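Local coordinates for anaerobically-induced outer membrane porin OprE (Pseudomonas aeruginosa, PDB 4FRX), which probably acts as a porin, forming a beta-barrel channel through which small solutes cross the outer membrane, at residues R175-S185 with F312-G320; Y264-S272 with L304-F312. All coordinates share one frame; numbering follows the deposited sequence.

Interaction 1: R175-S185 with F312-G320; sequences RSLSIAGANGS and FLNRGDGEG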
ATOM      1  N   ARG A 175      -8.004   6.204  13.828  1.00 12.98           N
ATOM      2  CA  ARG A 175      -8.934   7.232  13.376  1.00 12.78           C
ATOM      3  C   ARG A 175      -9.847   6.641  12.316  1.00 16.11           C
ATOM      4  O   ARG A 175      -9.531   5.604  11.733  1.00 13.30           O
ATOM      5  CB  ARG A 175      -8.155   8.410  12.783  1.00 19.38           C
ATOM      6  CG  ARG A 175      -7.156   9.039  13.741  1.00 18.92           C
ATOM      7  CD  ARG A 175      -6.295  10.063  13.025  1.00 21.15           C
ATOM      8  NE  ARG A 175      -7.100  11.138  12.449  1.00 25.46           N
ATOM      9  CZ  ARG A 175      -6.621  12.077  11.638  1.00 29.41           C
ATOM     10  NH1 ARG A 175      -5.339  12.063  11.300  1.00 25.32           N
ATOM     11  NH2 ARG A 175      -7.426  13.020  11.156  1.00 25.31           N
ATOM     12  N   SER A 176     -10.978   7.296  12.058  1.00  9.45           N
ATOM     13  CA  SER A 176     -11.882   6.851  11.006  1.00 15.89           C
ATOM     14  C   SER A 176     -11.266   6.955   9.606  1.00 11.27           C
ATOM     15  O   SER A 176     -10.245   7.614   9.405  1.00 13.33           O
ATOM     16  CB  SER A 176     -13.217   7.596  11.103  1.00 19.98           C
ATOM     17  OG  SER A 176     -13.922   7.155  12.256  1.00 23.23           O
ATOM     18  N   LEU A 177     -11.874   6.265   8.646  1.00 10.16           N
ATOM     19  CA  LEU A 177     -11.321   6.173   7.286  1.00  8.43           C
ATOM     20  C   LEU A 177     -11.765   7.311   6.356  1.00  9.23           C
ATOM     21  O   LEU A 177     -12.887   7.793   6.437  1.00 12.27           O
ATOM     22  CB  LEU A 177     -11.699   4.818   6.678  1.00  6.60           C
ATOM     23  CG  LEU A 177     -11.375   3.604   7.557  1.00 13.94           C
ATOM     24  CD1 LEU A 177     -12.016   2.335   7.021  1.00 15.15           C
ATOM     25  CD2 LEU A 177      -9.869   3.426   7.679  1.00 14.66           C
ATOM     26  N   SER A 178     -10.892   7.738   5.451  1.00  7.24           N
ATOM     27  CA  SER A 178     -11.287   8.786   4.517  1.00  6.47           C
ATOM     28  C   SER A 178     -10.553   8.595   3.187  1.00 12.27           C
ATOM     29  O   SER A 178      -9.845   7.600   3.003  1.00 13.39           O
ATOM     30  CB  SER A 178     -11.051  10.187   5.108  1.00  9.07           C
ATOM     31  OG  SER A 178     -11.649  11.195   4.303  1.00 18.92           O
ATOM     32  N   ILE A 179     -10.768   9.527   2.262  1.00 11.24           N
ATOM     33  CA  ILE A 179     -10.126   9.511   0.952  1.00 13.04           C
ATOM     34  C   ILE A 179      -9.641  10.932   0.657  1.00 14.53           C
ATOM     35  O   ILE A 179     -10.068  11.875   1.333  1.00 12.93           O
ATOM     36  CB  ILE A 179     -11.100   9.041  -0.165  1.00  7.54           C
ATOM     37  CG1 ILE A 179     -12.220  10.059  -0.384  1.00 12.41           C
ATOM     38  CG2 ILE A 179     -11.689   7.646   0.148  1.00 12.20           C
ATOM     39  CD1 ILE A 179     -13.199   9.659  -1.484  1.00 16.57           C
ATOM     40  N   ALA A 180      -8.749  11.080  -0.325  1.00 10.91           N
ATOM     41  CA  ALA A 180      -8.237  12.392  -0.744  1.00 13.36           C
ATOM     42  C   ALA A 180      -9.388  13.281  -1.177  1.00 10.94           C
ATOM     43  O   ALA A 180     -10.274  12.838  -1.918  1.00 10.47           O
ATOM     44  CB  ALA A 180      -7.234  12.242  -1.902  1.00  8.24           C
ATOM     45  N   GLY A 181      -9.372  14.528  -0.713  1.00 12.08           N
ATOM     46  CA  GLY A 181     -10.440  15.466  -1.002  1.00 13.46           C
ATOM     47  C   GLY A 181     -11.304  15.714   0.217  1.00 13.74           C
ATOM     48  O   GLY A 181     -11.853  16.791   0.390  1.00 16.02           O
ATOM     49  N   ALA A 182     -11.416  14.709   1.068  1.00  8.04           N
ATOM     50  CA  ALA A 182     -12.227  14.837   2.278  1.00 16.99           C
ATOM     51  C   ALA A 182     -11.399  14.588   3.521  1.00 17.89           C
ATOM     52  O   ALA A 182     -11.930  14.597   4.639  1.00 17.76           O
ATOM     53  CB  ALA A 182     -13.387  13.865   2.242  1.00 13.83           C
ATOM     54  N   ASN A 183     -10.105  14.343   3.332  1.00 15.26           N
ATOM     55  CA  ASN A 183      -9.282  13.836   4.425  1.00 19.02           C
ATOM     56  C   ASN A 183      -8.500  14.935   5.148  1.00 18.76           C
ATOM     57  O   ASN A 183      -8.816  16.116   5.012  1.00 18.38           O
ATOM     58  CB  ASN A 183      -8.366  12.702   3.943  1.00 16.75           C
ATOM     59  CG  ASN A 183      -7.342  13.165   2.923  1.00 19.78           C
ATOM     60  OD1 ASN A 183      -7.290  14.341   2.560  1.00 22.46           O
ATOM     61  ND2 ASN A 183      -6.517  12.231   2.453  1.00 15.35           N
ATOM     62  N   GLY A 184      -7.482  14.549   5.910  1.00 16.38           N
ATOM     63  CA  GLY A 184      -6.757  15.514   6.720  1.00 12.08           C
ATOM     64  C   GLY A 184      -7.459  15.734   8.045  1.00 20.24           C
ATOM     65  O   GLY A 184      -8.229  14.878   8.482  1.00 25.55           O
ATOM     66  N   SER A 185      -7.210  16.876   8.689  1.00 16.47           N
ATOM     67  CA  SER A 185      -7.780  17.110  10.018  1.00 23.71           C
ATOM     68  C   SER A 185      -8.530  18.428  10.170  1.00 28.01           C
ATOM     69  O   SER A 185      -8.862  18.821  11.287  1.00 28.50           O
ATOM     70  CB  SER A 185      -6.688  17.027  11.088  1.00 27.04           C
ATOM     71  OG  SER A 185      -6.187  15.714  11.184  1.00 31.42           O
ATOM     72  N   PHE A 312      -8.965   5.583  -2.934  1.00  6.66           N
ATOM     73  CA  PHE A 312      -8.341   4.580  -2.075  1.00  6.91           C
ATOM     74  C   PHE A 312      -8.261   5.152  -0.651  1.00 10.32           C
ATOM     75  O   PHE A 312      -8.247   6.381  -0.465  1.00  7.47           O
ATOM     76  CB  PHE A 312      -6.945   4.193  -2.581  1.00  6.16           C
ATOM     77  CG  PHE A 312      -6.023   5.363  -2.779  1.00 11.52           C
ATOM     78  CD1 PHE A 312      -6.102   6.140  -3.930  1.00 10.49           C
ATOM     79  CD2 PHE A 312      -5.080   5.690  -1.818  1.00 14.27           C
ATOM     80  CE1 PHE A 312      -5.253   7.229  -4.121  1.00 10.44           C
ATOM     81  CE2 PHE A 312      -4.220   6.779  -2.000  1.00 15.04           C
ATOM     82  CZ  PHE A 312      -4.304   7.540  -3.158  1.00 14.51           C
ATOM     83  N   LEU A 313      -8.191   4.266   0.338  1.00 12.12           N
ATOM     84  CA  LEU A 313      -8.201   4.682   1.744  1.00  8.43           C
ATOM     85  C   LEU A 313      -6.970   5.531   2.055  1.00  9.02           C
ATOM     86  O   LEU A 313      -5.851   5.119   1.799  1.00 13.62           O
ATOM     87  CB  LEU A 313      -8.240   3.465   2.661  1.00  6.71           C
ATOM     88  CG  LEU A 313      -9.455   2.552   2.493  1.00 11.40           C
ATOM     89  CD1 LEU A 313      -9.442   1.454   3.543  1.00 17.32           C
ATOM     90  CD2 LEU A 313     -10.780   3.347   2.513  1.00 12.87           C
ATOM     91  N   ASN A 314      -7.192   6.717   2.608  1.00 10.55           N
ATOM     92  CA  ASN A 314      -6.125   7.715   2.711  1.00 11.57           C
ATOM     93  C   ASN A 314      -6.500   8.758   3.745  1.00 13.73           C
ATOM     94  O   ASN A 314      -7.305   9.648   3.460  1.00 14.33           O
ATOM     95  CB  ASN A 314      -5.960   8.388   1.337  1.00 14.83           C
ATOM     96  CG  ASN A 314      -4.762   9.317   1.264  1.00 18.59           C
ATOM     97  OD1 ASN A 314      -4.035   9.494   2.240  1.00 20.19           O
ATOM     98  ND2 ASN A 314      -4.547   9.909   0.089  1.00 23.18           N
ATOM     99  N   ARG A 315      -5.937   8.653   4.945  1.00 12.32           N
ATOM    100  CA  ARG A 315      -6.300   9.573   6.037  1.00 13.12           C
ATOM    101  C   ARG A 315      -5.705  10.964   5.810  1.00 17.59           C
ATOM    102  O   ARG A 315      -6.267  11.980   6.240  1.00 21.08           O
ATOM    103  CB  ARG A 315      -5.865   8.970   7.398  1.00 12.96           C
ATOM    104  CG  ARG A 315      -5.990   9.875   8.661  1.00 21.87           C
ATOM    105  CD  ARG A 315      -7.170  10.855   8.645  1.00 34.42           C
ATOM    106  NE  ARG A 315      -8.435  10.298   9.068  1.00 31.85           N
ATOM    107  CZ  ARG A 315      -9.596  10.945   9.008  1.00 30.72           C
ATOM    108  NH1 ARG A 315      -9.678  12.184   8.530  1.00 23.08           N
ATOM    109  NH2 ARG A 315     -10.687  10.342   9.436  1.00 32.65           N
ATOM    110  N   GLY A 316      -4.589  11.027   5.096  1.00 11.98           N
ATOM    111  CA  GLY A 316      -3.866  12.283   4.981  1.00 19.47           C
ATOM    112  C   GLY A 316      -3.046  12.538   6.243  1.00 23.84           C
ATOM    113  O   GLY A 316      -2.771  11.612   7.007  1.00 17.93           O
ATOM    114  N   ASP A 317      -2.659  13.793   6.466  1.00 21.15           N
ATOM    115  CA  ASP A 317      -1.813  14.167   7.607  1.00 21.70           C
ATOM    116  C   ASP A 317      -0.511  13.365   7.646  1.00 21.57           C
ATOM    117  O   ASP A 317       0.021  13.087   8.725  1.00 19.27           O
ATOM    118  CB  ASP A 317      -2.557  13.993   8.944  1.00 23.05           C
ATOM    119  CG  ASP A 317      -3.724  14.948   9.099  1.00 27.77           C
ATOM    120  OD1 ASP A 317      -3.539  16.164   8.883  1.00 28.28           O
ATOM    121  OD2 ASP A 317      -4.830  14.477   9.441  1.00 34.21           O
ATOM    122  N   GLY A 318      -0.013  12.985   6.471  1.00 23.13           N
ATOM    123  CA  GLY A 318       1.236  12.246   6.360  1.00 19.66           C
ATOM    124  C   GLY A 318       1.196  10.800   6.813  1.00 23.17           C
ATOM    125  O   GLY A 318       2.250  10.183   7.011  1.00 17.77           O
ATOM    126  N   GLU A 319      -0.006  10.243   6.956  1.00 13.22           N
ATOM    127  CA  GLU A 319      -0.158   8.927   7.577  1.00 13.27           C
ATOM    128  C   GLU A 319       0.165   7.753   6.645  1.00 14.10           C
ATOM    129  O   GLU A 319       0.327   6.620   7.095  1.00 13.55           O
ATOM    130  CB  GLU A 319      -1.567   8.774   8.151  1.00 14.42           C
ATOM    131  CG  GLU A 319      -1.790   9.612   9.401  1.00 16.94           C
ATOM    132  CD  GLU A 319      -3.004   9.165  10.183  1.00 25.37           C
ATOM    133  OE1 GLU A 319      -3.506   8.049   9.914  1.00 20.51           O
ATOM    134  OE2 GLU A 319      -3.445   9.928  11.065  1.00 31.63           O
ATOM    135  N   GLY A 320       0.268   8.040   5.351  1.00 12.88           N
ATOM    136  CA  GLY A 320       0.621   7.022   4.373  1.00 16.52           C
ATOM    137  C   GLY A 320      -0.596   6.372   3.744  1.00 15.01           C
ATOM    138  O   GLY A 320      -1.602   6.124   4.408  1.00 17.06           O
TER
HETATM  139  O   HOH W   1      -7.460   8.804  -1.583  1.00 15.92           O
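R315 has CG anti to its amide nitrogen (chi1 172°), and its chain then bends at the next two torsions, so a side chain that starts away from 175-185 ends against R175. R175 bends once, at chi3 (60°), and this lays its guanidinium flat on that of R315. The planes are 15° apart and the centres 4.1 Å. R315 CD sits over the middle of the R175 group, 3.3 Å from R175 CZ. Two like charges meet here, but acidic groups probably offset them. R175 NH1 forms salt bridges with D317 OD2 at 3.1 Å, within the guanidinium plane, and with E319 OE2 at 2.9 Å, more tilted. D317 OD2 also accepts from S185 OG, which arrives on the same face of the carboxylate as R175 NH1. R315 NH2 has its own salt bridge, to D191. It also donates to S176 O (2.8 Å) from above the carbonyl plane, and S178 CB lies over the face of R315 turned from R175.

Segment 175-185 takes in the end of the short strand 174-176 and the loop after it. Segment 312-320 lies in the loop between strands 295-305 and 340-349 of the OprD-type barrel, where the type I' turn G316-E319 presents D317 and E319 to R175.

Backbone groups continue the contact. N314 N donates to S178 O (2.8 Å), and G184 N to R315 O (2.9 Å). N183 ND2 gives a fairly straight bond to N314 O at 2.9 Å, from above the carbonyl plane. A water links A180 N to F312 O and lies over the F312 ring. L177 and L313 meet loosely through CD1, beside L217 and F195 of the barrel wall.

Interaction 2: Y264-S272 with L304-F312; sequences YVSSGYYGS and LNGDSDFPF
G268 and S308 form a single antiparallel bridge as a non-hydrogen-bonded pair, flanked by the bonds D309 N to S267 O (2.9 Å) and Y269 N to D307 O (2.8 Å). Their CA atoms are only 3.8 Å apart, an approach made possible by the missing side chain of G268. G268 CA also makes a CA-H...O contact with D307 O, at 3.2 Å.

Y270 packs beside this bridge, against D307 and S308. Its CG is anti to its own carbonyl carbon (chi1 -56°), which brings the ring back to the other segment. D307 O sits above one ring face, offset toward the rim. D307 CB packs against CE2 of the same ring at 3.5 Å, with the carboxylate turned 73° from the ring plane. The phenol oxygen of Y270 touches S308 CB at 3.3 Å and is hydrogen-bonded to E278 O.

The bridge joins two loops of the porin barrel. Segment 264-272 follows the short helix 257-261 and carries strand 266-267. Segment 304-312 runs off the end of barrel strand 295-305.

S267 O is gripped twice, by D309 N and by S266 OG, from opposite faces of its carbonyl plane. The D309 carboxylate lies alongside S267, with OD2 3.3 Å from S267 CB. Its other oxygen, OD1, accepts from A337 N, which probably fixes its rotation. S308 OG donates to D309 O and also pairs with D280 N. Near D307, one water links Y270 O to D307 OD2 (3.3 Å from the water), and a second water bonds Y269 O and, weakly, D307 OD1.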
ATOM      1  N   TYR A 264     -18.783  15.185   1.822  1.00 10.92           N
ATOM      2  CA  TYR A 264     -18.487  13.810   1.401  1.00 12.13           C
ATOM      3  C   TYR A 264     -18.070  13.797  -0.067  1.00 14.55           C
ATOM      4  O   TYR A 264     -18.850  13.434  -0.950  1.00 10.91           O
ATOM      5  CB  TYR A 264     -19.650  12.852   1.687  1.00 16.47           C
ATOM      6  CG  TYR A 264     -19.813  12.618   3.173  1.00 15.60           C
ATOM      7  CD1 TYR A 264     -20.440  13.563   3.970  1.00 20.82           C
ATOM      8  CD2 TYR A 264     -19.287  11.480   3.784  1.00 14.69           C
ATOM      9  CE1 TYR A 264     -20.566  13.384   5.331  1.00 29.25           C
ATOM     10  CE2 TYR A 264     -19.413  11.282   5.155  1.00 22.25           C
ATOM     11  CZ  TYR A 264     -20.061  12.243   5.919  1.00 27.40           C
ATOM     12  OH  TYR A 264     -20.207  12.084   7.274  1.00 28.50           O
ATOM     13  N   VAL A 265     -16.826  14.201  -0.307  1.00 11.81           N
ATOM     14  CA  VAL A 265     -16.341  14.447  -1.659  1.00 11.00           C
ATOM     15  C   VAL A 265     -14.969  13.838  -1.914  1.00 12.41           C
ATOM     16  O   VAL A 265     -14.204  13.558  -0.988  1.00 13.22           O
ATOM     17  CB  VAL A 265     -16.243  15.959  -1.954  1.00 14.35           C
ATOM     18  CG1 VAL A 265     -17.633  16.612  -2.012  1.00  8.38           C
ATOM     19  CG2 VAL A 265     -15.342  16.655  -0.918  1.00 17.50           C
ATOM     20  N   SER A 266     -14.666  13.659  -3.195  1.00 10.25           N
ATOM     21  CA  SER A 266     -13.370  13.167  -3.631  1.00  8.80           C
ATOM     22  C   SER A 266     -12.704  14.258  -4.442  1.00  7.92           C
ATOM     23  O   SER A 266     -13.376  15.013  -5.152  1.00  6.40           O
ATOM     24  CB  SER A 266     -13.569  11.951  -4.540  1.00 14.67           C
ATOM     25  OG  SER A 266     -12.394  11.671  -5.284  1.00 11.90           O
ATOM     26  N   SER A 267     -11.382  14.330  -4.369  1.00  8.32           N
ATOM     27  CA  SER A 267     -10.632  15.132  -5.326  1.00  8.30           C
ATOM     28  C   SER A 267     -10.855  14.614  -6.754  1.00  9.30           C
ATOM     29  O   SER A 267     -11.064  13.424  -6.978  1.00  7.34           O
ATOM     30  CB  SER A 267      -9.132  15.099  -4.998  1.00  9.89           C
ATOM     31  OG  SER A 267      -8.872  15.746  -3.763  1.00 21.79           O
ATOM     32  N   GLY A 268     -10.825  15.532  -7.708  1.00  6.35           N
ATOM     33  CA  GLY A 268     -10.997  15.223  -9.114  1.00  7.42           C
ATOM     34  C   GLY A 268     -11.045  16.566  -9.826  1.00 13.22           C
ATOM     35  O   GLY A 268     -10.564  17.563  -9.290  1.00 12.00           O
ATOM     36  N   TYR A 269     -11.615  16.604 -11.024  1.00  9.74           N
ATOM     37  CA  TYR A 269     -11.833  17.878 -11.699  1.00  7.61           C
ATOM     38  C   TYR A 269     -13.210  17.876 -12.347  1.00 10.98           C
ATOM     39  O   TYR A 269     -13.540  16.985 -13.130  1.00 12.31           O
ATOM     40  CB  TYR A 269     -10.736  18.222 -12.715  1.00 10.02           C
ATOM     41  CG  TYR A 269     -10.952  19.631 -13.214  1.00 14.18           C
ATOM     42  CD1 TYR A 269     -10.734  20.717 -12.365  1.00 14.47           C
ATOM     43  CD2 TYR A 269     -11.449  19.880 -14.489  1.00 10.44           C
ATOM     44  CE1 TYR A 269     -10.973  22.004 -12.777  1.00  8.03           C
ATOM     45  CE2 TYR A 269     -11.692  21.186 -14.910  1.00 15.91           C
ATOM     46  CZ  TYR A 269     -11.456  22.235 -14.037  1.00 10.23           C
ATOM     47  OH  TYR A 269     -11.684  23.544 -14.416  1.00 15.03           O
ATOM     48  N   TYR A 270     -14.024  18.866 -12.004  1.00  8.35           N
ATOM     49  CA  TYR A 270     -15.442  18.815 -12.356  1.00 10.80           C
ATOM     50  C   TYR A 270     -15.890  20.015 -13.147  1.00 15.56           C
ATOM     51  O   TYR A 270     -17.087  20.281 -13.238  1.00 17.57           O
ATOM     52  CB  TYR A 270     -16.297  18.679 -11.084  1.00 15.91           C
ATOM     53  CG  TYR A 270     -15.908  17.472 -10.268  1.00 12.91           C
ATOM     54  CD1 TYR A 270     -14.834  17.528  -9.382  1.00 12.79           C
ATOM     55  CD2 TYR A 270     -16.587  16.258 -10.412  1.00  8.38           C
ATOM     56  CE1 TYR A 270     -14.460  16.424  -8.649  1.00 12.88           C
ATOM     57  CE2 TYR A 270     -16.211  15.147  -9.688  1.00 10.39           C
ATOM     58  CZ  TYR A 270     -15.149  15.233  -8.810  1.00 10.84           C
ATOM     59  OH  TYR A 270     -14.769  14.137  -8.062  1.00  8.97           O
ATOM     60  N   GLY A 271     -14.929  20.737 -13.715  1.00 11.82           N
ATOM     61  CA  GLY A 271     -15.225  21.924 -14.503  1.00 12.68           C
ATOM     62  C   GLY A 271     -15.288  23.190 -13.668  1.00 10.66           C
ATOM     63  O   GLY A 271     -15.471  23.138 -12.448  1.00 10.77           O
ATOM     64  N   SER A 272     -15.113  24.333 -14.327  1.00 10.60           N
ATOM     65  CA  SER A 272     -15.234  25.635 -13.666  1.00 15.91           C
ATOM     66  C   SER A 272     -14.355  25.837 -12.427  1.00 11.82           C
ATOM     67  O   SER A 272     -14.710  26.604 -11.529  1.00 19.17           O
ATOM     68  CB  SER A 272     -16.698  25.886 -13.286  1.00 24.14           C
ATOM     69  OG  SER A 272     -17.524  25.825 -14.434  1.00 23.77           O
ATOM     70  N   LEU A 304      -6.783   6.578 -16.787  1.00  8.26           N
ATOM     71  CA  LEU A 304      -7.840   6.947 -15.847  1.00  7.34           C
ATOM     72  C   LEU A 304      -8.870   7.793 -16.555  1.00  5.39           C
ATOM     73  O   LEU A 304      -8.530   8.832 -17.113  1.00 10.30           O
ATOM     74  CB  LEU A 304      -7.282   7.799 -14.709  1.00  4.16           C
ATOM     75  CG  LEU A 304      -6.121   7.213 -13.920  1.00 11.82           C
ATOM     76  CD1 LEU A 304      -5.955   7.991 -12.610  1.00 15.65           C
ATOM     77  CD2 LEU A 304      -6.375   5.759 -13.651  1.00 10.73           C
ATOM     78  N   ASN A 305     -10.127   7.370 -16.506  1.00  5.68           N
ATOM     79  CA  ASN A 305     -11.226   8.156 -17.088  1.00  6.00           C
ATOM     80  C   ASN A 305     -12.255   8.460 -16.016  1.00 12.82           C
ATOM     81  O   ASN A 305     -12.343   7.739 -15.012  1.00 11.49           O
ATOM     82  CB  ASN A 305     -11.890   7.388 -18.236  1.00 11.97           C
ATOM     83  CG  ASN A 305     -11.038   7.360 -19.493  1.00 12.95           C
ATOM     84  OD1 ASN A 305     -10.347   8.326 -19.806  1.00 17.40           O
ATOM     85  ND2 ASN A 305     -11.109   6.264 -20.234  1.00 14.52           N
ATOM     86  N   GLY A 306     -13.032   9.522 -16.220  1.00  8.50           N
ATOM     87  CA  GLY A 306     -14.000   9.964 -15.224  1.00  9.88           C
ATOM     88  C   GLY A 306     -13.560  11.261 -14.554  1.00 12.59           C
ATOM     89  O   GLY A 306     -12.399  11.675 -14.669  1.00 11.73           O
ATOM     90  N   ASP A 307     -14.476  11.889 -13.827  1.00  8.03           N
ATOM     91  CA  ASP A 307     -14.206  13.170 -13.187  1.00  8.66           C
ATOM     92  C   ASP A 307     -13.437  13.103 -11.868  1.00 14.98           C
ATOM     93  O   ASP A 307     -12.926  14.117 -11.410  1.00 11.77           O
ATOM     94  CB  ASP A 307     -15.513  13.910 -12.899  1.00  8.40           C
ATOM     95  CG  ASP A 307     -16.241  14.325 -14.150  1.00 23.51           C
ATOM     96  OD1 ASP A 307     -15.590  14.427 -15.215  1.00 26.62           O
ATOM     97  OD2 ASP A 307     -17.469  14.553 -14.058  1.00 25.20           O
ATOM     98  N   SER A 308     -13.389  11.944 -11.221  1.00 10.84           N
ATOM     99  CA  SER A 308     -12.718  11.889  -9.918  1.00  6.57           C
ATOM    100  C   SER A 308     -11.358  11.225 -10.041  1.00 10.86           C
ATOM    101  O   SER A 308     -11.118  10.447 -10.977  1.00  7.15           O
ATOM    102  CB  SER A 308     -13.565  11.145  -8.885  1.00  3.92           C
ATOM    103  OG  SER A 308     -13.324   9.744  -8.949  1.00 10.12           O
ATOM    104  N   ASP A 309     -10.467  11.559  -9.113  1.00 14.78           N
ATOM    105  CA  ASP A 309      -9.229  10.805  -8.934  1.00 11.26           C
ATOM    106  C   ASP A 309      -9.573   9.359  -8.628  1.00  9.23           C
ATOM    107  O   ASP A 309     -10.709   9.015  -8.284  1.00 10.82           O
ATOM    108  CB  ASP A 309      -8.404  11.345  -7.762  1.00  8.36           C
ATOM    109  CG  ASP A 309      -7.906  12.770  -7.976  1.00 12.76           C
ATOM    110  OD1 ASP A 309      -8.104  13.373  -9.060  1.00  9.56           O
ATOM    111  OD2 ASP A 309      -7.294  13.283  -7.024  1.00 10.93           O
ATOM    112  N   PHE A 310      -8.589   8.494  -8.767  1.00 12.48           N
ATOM    113  CA  PHE A 310      -8.773   7.123  -8.350  1.00 10.29           C
ATOM    114  C   PHE A 310      -8.894   7.083  -6.826  1.00 10.76           C
ATOM    115  O   PHE A 310      -8.009   7.580  -6.141  1.00  7.58           O
ATOM    116  CB  PHE A 310      -7.561   6.310  -8.756  1.00  6.48           C
ATOM    117  CG  PHE A 310      -7.606   4.898  -8.258  1.00  3.57           C
ATOM    118  CD1 PHE A 310      -8.447   3.967  -8.852  1.00  9.76           C
ATOM    119  CD2 PHE A 310      -6.795   4.496  -7.200  1.00  7.37           C
ATOM    120  CE1 PHE A 310      -8.485   2.653  -8.406  1.00  5.04           C
ATOM    121  CE2 PHE A 310      -6.821   3.195  -6.746  1.00  5.08           C
ATOM    122  CZ  PHE A 310      -7.672   2.264  -7.355  1.00 10.00           C
ATOM    123  N   PRO A 311      -9.989   6.505  -6.288  1.00  5.28           N
ATOM    124  CA  PRO A 311     -10.171   6.503  -4.828  1.00 12.81           C
ATOM    125  C   PRO A 311      -9.523   5.308  -4.111  1.00 13.03           C
ATOM    126  O   PRO A 311      -9.540   4.171  -4.600  1.00  9.71           O
ATOM    127  CB  PRO A 311     -11.697   6.441  -4.675  1.00 12.34           C
ATOM    128  CG  PRO A 311     -12.118   5.556  -5.831  1.00  7.39           C
ATOM    129  CD  PRO A 311     -11.163   5.948  -6.984  1.00  7.62           C
ATOM    130  N   PHE A 312      -8.965   5.583  -2.934  1.00  6.66           N
ATOM    131  CA  PHE A 312      -8.341   4.580  -2.075  1.00  6.91           C
ATOM    132  C   PHE A 312      -8.261   5.152  -0.651  1.00 10.32           C
ATOM    133  O   PHE A 312      -8.247   6.381  -0.465  1.00  7.47           O
ATOM    134  CB  PHE A 312      -6.945   4.193  -2.581  1.00  6.16           C
ATOM    135  CG  PHE A 312      -6.023   5.363  -2.779  1.00 11.52           C
ATOM    136  CD1 PHE A 312      -6.102   6.140  -3.930  1.00 10.49           C
ATOM    137  CD2 PHE A 312      -5.080   5.690  -1.818  1.00 14.27           C
ATOM    138  CE1 PHE A 312      -5.253   7.229  -4.121  1.00 10.44           C
ATOM    139  CE2 PHE A 312      -4.220   6.779  -2.000  1.00 15.04           C
ATOM    140  CZ  PHE A 312      -4.304   7.540  -3.158  1.00 14.51           C
TER
HETATM  141  O   HOH W   2     -14.590  17.678 -15.666  1.00 40.23           O
HETATM  142  O   HOH W   3     -17.968  17.784 -14.323  1.00 39.44           O

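Overall arrangement
The two interactions share F312, and their centres are about 15 Å apart. Together they use one continuous run of chain, 304-320, which leaves the end of barrel strand 295-305. Its first half meets 264-272 and its second half meets 175-185. Those two partners also touch each other: A180 O and S267 N lie 3.1 Å apart, probably hydrogen-bonded, and A182 packs on V265. Three loops are thus tied in a triangle. Both contacts are partly buried, but interaction 1 buries about twice the area. It relies on stacked arginines, salt bridges and amides. Interaction 2 lies further from the chain's centre and relies on a backbone bridge, one tyrosine ring and water.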